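Local coordinates for protein beta-L-arabinobiosidase (PDB 5MQR) that probably hydrolyses glycosidic bonds in plant pectin, combining a sialidase-like beta propeller with a second glycoside hydrolase domain, at residues 120-125 / 188-193. Numbering follows the deposited sequence.
Sequences EIVFPP and VVREIK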
ATOM      1  N   GLU A 120      36.128 -11.071 -14.676  1.00 31.68           N
ATOM      2  CA  GLU A 120      37.037 -11.132 -15.789  1.00 33.12           C
ATOM      3  C   GLU A 120      37.792  -9.801 -15.735  1.00 32.03           C
ATOM      4  O   GLU A 120      37.158  -8.754 -15.583  1.00 31.31           O
ATOM      5  CB  GLU A 120      36.189 -11.226 -17.057  1.00 35.85           C
ATOM      6  CG  GLU A 120      36.597 -12.264 -18.072  1.00 39.46           C
ATOM      7  CD  GLU A 120      35.797 -12.143 -19.372  1.00 42.04           C
ATOM      8  OE1 GLU A 120      34.546 -12.093 -19.305  1.00 43.86           O
ATOM      9  OE2 GLU A 120      36.424 -12.088 -20.455  1.00 45.12           O
ATOM     10  N   ILE A 121      39.117  -9.815 -15.864  1.00 31.03           N
ATOM     11  CA  ILE A 121      39.882  -8.563 -15.859  1.00 30.49           C
ATOM     12  C   ILE A 121      39.534  -7.775 -17.128  1.00 30.64           C
ATOM     13  O   ILE A 121      39.729  -8.268 -18.244  1.00 32.03           O
ATOM     14  CB  ILE A 121      41.406  -8.793 -15.765  1.00 30.85           C
ATOM     15  CG1 ILE A 121      41.776  -9.475 -14.427  1.00 30.50           C
ATOM     16  CG2 ILE A 121      42.171  -7.473 -15.880  1.00 30.86           C
ATOM     17  CD1 ILE A 121      43.112 -10.187 -14.448  1.00 30.86           C
ATOM     18  N   VAL A 122      39.003  -6.568 -16.953  1.00 29.37           N
ATOM     19  CA  VAL A 122      38.529  -5.748 -18.080  1.00 29.23           C
ATOM     20  C   VAL A 122      39.476  -4.561 -18.338  1.00 29.09           C
ATOM     21  O   VAL A 122      39.656  -4.168 -19.475  1.00 29.08           O
ATOM     22  CB  VAL A 122      37.033  -5.362 -17.911  1.00 28.74           C
ATOM     23  CG1 VAL A 122      36.803  -4.395 -16.753  1.00 28.07           C
ATOM     24  CG2 VAL A 122      36.465  -4.810 -19.202  1.00 29.35           C
ATOM     25  N   PHE A 123      40.089  -4.021 -17.287  1.00 29.00           N
ATOM     26  CA  PHE A 123      41.256  -3.144 -17.425  1.00 29.79           C
ATOM     27  C   PHE A 123      42.369  -3.683 -16.511  1.00 30.39           C
ATOM     28  O   PHE A 123      42.173  -3.755 -15.307  1.00 30.17           O
ATOM     29  CB  PHE A 123      40.902  -1.703 -17.090  1.00 29.38           C
ATOM     30  CG  PHE A 123      39.860  -1.109 -18.009  1.00 29.28           C
ATOM     31  CD1 PHE A 123      40.129  -0.928 -19.351  1.00 29.73           C
ATOM     32  CD2 PHE A 123      38.607  -0.746 -17.534  1.00 28.63           C
ATOM     33  CE1 PHE A 123      39.195  -0.389 -20.205  1.00 29.61           C
ATOM     34  CE2 PHE A 123      37.659  -0.203 -18.391  1.00 28.56           C
ATOM     35  CZ  PHE A 123      37.961  -0.025 -19.728  1.00 29.16           C
ATOM     36  N   PRO A 124      43.519  -4.099 -17.087  1.00 31.48           N
ATOM     37  CA  PRO A 124      44.556  -4.762 -16.319  1.00 32.01           C
ATOM     38  C   PRO A 124      45.540  -3.778 -15.661  1.00 32.69           C
ATOM     39  O   PRO A 124      45.487  -2.576 -15.946  1.00 33.18           O
ATOM     40  CB  PRO A 124      45.284  -5.597 -17.398  1.00 32.53           C
ATOM     41  CG  PRO A 124      45.197  -4.782 -18.623  1.00 32.61           C
ATOM     42  CD  PRO A 124      43.916  -3.980 -18.512  1.00 32.29           C
ATOM     43  N   PRO A 125      46.448  -4.291 -14.803  1.00 32.73           N
ATOM     44  CA  PRO A 125      47.531  -3.475 -14.229  1.00 33.03           C
ATOM     45  C   PRO A 125      48.304  -2.705 -15.303  1.00 33.63           C
ATOM     46  O   PRO A 125      48.579  -3.256 -16.381  1.00 33.49           O
ATOM     47  CB  PRO A 125      48.438  -4.516 -13.571  1.00 33.16           C
ATOM     48  CG  PRO A 125      47.529  -5.653 -13.239  1.00 32.66           C
ATOM     49  CD  PRO A 125      46.521  -5.693 -14.346  1.00 32.72           C
ATOM     50  N   VAL A 188      40.674   5.268 -19.690  1.00 31.32           N
ATOM     51  CA  VAL A 188      40.618   4.293 -20.767  1.00 31.43           C
ATOM     52  C   VAL A 188      39.195   3.804 -20.943  1.00 30.69           C
ATOM     53  O   VAL A 188      38.378   3.889 -20.035  1.00 30.13           O
ATOM     54  CB  VAL A 188      41.540   3.068 -20.545  1.00 31.44           C
ATOM     55  CG1 VAL A 188      42.992   3.504 -20.542  1.00 32.15           C
ATOM     56  CG2 VAL A 188      41.198   2.311 -19.260  1.00 30.84           C
ATOM     57  N   VAL A 189      38.943   3.283 -22.134  1.00 30.84           N
ATOM     58  CA  VAL A 189      37.654   2.742 -22.535  1.00 30.39           C
ATOM     59  C   VAL A 189      37.889   1.487 -23.357  1.00 30.48           C
ATOM     60  O   VAL A 189      38.934   1.336 -23.994  1.00 30.75           O
ATOM     61  CB  VAL A 189      36.850   3.704 -23.444  1.00 30.57           C
ATOM     62  CG1 VAL A 189      36.307   4.879 -22.660  1.00 30.42           C
ATOM     63  CG2 VAL A 189      37.674   4.185 -24.639  1.00 31.49           C
ATOM     64  N   ARG A 190      36.887   0.620 -23.370  1.00 30.17           N
ATOM     65  CA  ARG A 190      36.793  -0.446 -24.364  1.00 30.71           C
ATOM     66  C   ARG A 190      35.346  -0.868 -24.567  1.00 30.85           C
ATOM     67  O   ARG A 190      34.526  -0.729 -23.668  1.00 29.74           O
ATOM     68  CB  ARG A 190      37.658  -1.644 -23.967  1.00 30.42           C
ATOM     69  CG  ARG A 190      37.079  -2.549 -22.896  1.00 29.57           C
ATOM     70  CD  ARG A 190      38.156  -3.463 -22.314  1.00 29.65           C
ATOM     71  NE  ARG A 190      38.866  -4.194 -23.359  1.00 30.35           N
ATOM     72  CZ  ARG A 190      39.814  -5.097 -23.144  1.00 30.58           C
ATOM     73  NH1 ARG A 190      40.202  -5.419 -21.915  1.00 30.58           N
ATOM     74  NH2 ARG A 190      40.373  -5.687 -24.177  1.00 31.16           N
ATOM     75  N   GLU A 191      35.046  -1.372 -25.757  1.00 32.12           N
ATOM     76  CA  GLU A 191      33.707  -1.795 -26.069  1.00 32.58           C
ATOM     77  C   GLU A 191      33.469  -3.177 -25.491  1.00 32.53           C
ATOM     78  O   GLU A 191      34.356  -4.026 -25.530  1.00 32.16           O
ATOM     79  CB  GLU A 191      33.488  -1.828 -27.575  1.00 33.75           C
ATOM     80  CG  GLU A 191      32.043  -2.199 -27.922  1.00 34.33           C
ATOM     81  CD  GLU A 191      31.637  -1.821 -29.326  1.00 35.24           C
ATOM     82  OE1 GLU A 191      32.487  -1.306 -30.090  1.00 36.84           O
ATOM     83  OE2 GLU A 191      30.459  -2.043 -29.667  1.00 35.08           O
ATOM     84  N   ILE A 192      32.282  -3.380 -24.941  1.00 32.38           N
ATOM     85  CA  ILE A 192      31.785  -4.710 -24.642  1.00 33.54           C
ATOM     86  C   ILE A 192      30.802  -5.145 -25.753  1.00 34.89           C
ATOM     87  O   ILE A 192      29.834  -4.450 -26.059  1.00 33.88           O
ATOM     88  CB  ILE A 192      31.124  -4.761 -23.260  1.00 32.91           C
ATOM     89  CG1 ILE A 192      32.167  -4.482 -22.162  1.00 32.61           C
ATOM     90  CG2 ILE A 192      30.462  -6.125 -23.037  1.00 33.01           C
ATOM     91  CD1 ILE A 192      31.553  -3.977 -20.871  1.00 32.18           C
ATOM     92  N   LYS A 193      31.067  -6.300 -26.352  1.00 37.62           N
ATOM     93  CA  LYS A 193      30.278  -6.789 -27.498  1.00 40.78           C
ATOM     94  C   LYS A 193      29.188  -7.772 -27.089  1.00 41.30           C
ATOM     95  O   LYS A 193      29.222  -8.323 -25.988  1.00 39.63           O
ATOM     96  CB  LYS A 193      31.217  -7.349 -28.569  1.00 42.83           C
ATOM     97  CG  LYS A 193      31.816  -6.235 -29.426  1.00 45.22           C
ATOM     98  CD  LYS A 193      33.278  -6.459 -29.782  1.00 47.90           C
ATOM     99  CE  LYS A 193      33.570  -5.967 -31.202  1.00 50.74           C
ATOM    100  NZ  LYS A 193      34.984  -6.213 -31.611  1.00 52.10           N
TER
HETATM  101  O   HOH W   1      42.374  -6.830 -19.654  1.00 46.39           O
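Arg-190 reaches across to the backbone of Val-122, where its NH1 donates a hydrogen bond of 2.8 Å to the carbonyl O. The N-H points fairly straight at its acceptor (158°), which lies near the guanidinium plane. A water weakly links the same NH1 to Ile-121 O, while NH2 is hydrogen-bonded to Gly-199 O, so the guanidinium is held by two backbone carbonyls, one in the bulged strand and one in a loop. A bend at chi3 (-53°) turns this group off the line of its aliphatic stem.

The apolar part centres on Phe-123. Val-188 CG2 sits over one ring face, 3.7 Å from the centroid, in a CH-pi contact displaced toward the CD1-CE1 rim. Arg-190 N meets the ring edge, 3.9 Å from CZ, whereas Arg-190 CD lies off the rim at CE1 (3.9 Å), on the side of the plane opposite Val-188 CG2. That methylene also packs on Val-122 CG2, 3.8 Å away. A leucine in place of Arg-190 would probably leave Val-122 O and Gly-199 O without the N-H groups that bind them.

Val-122 and Phe-123, on edge strand 120-123 of one four-stranded antiparallel sheet, form a classic beta bulge opposite Thr-105 of strand 104-110; Val-188 and Arg-190 belong to an inner strand of the next. Such packing is consistent with neighbouring blades of the N-terminal beta propeller.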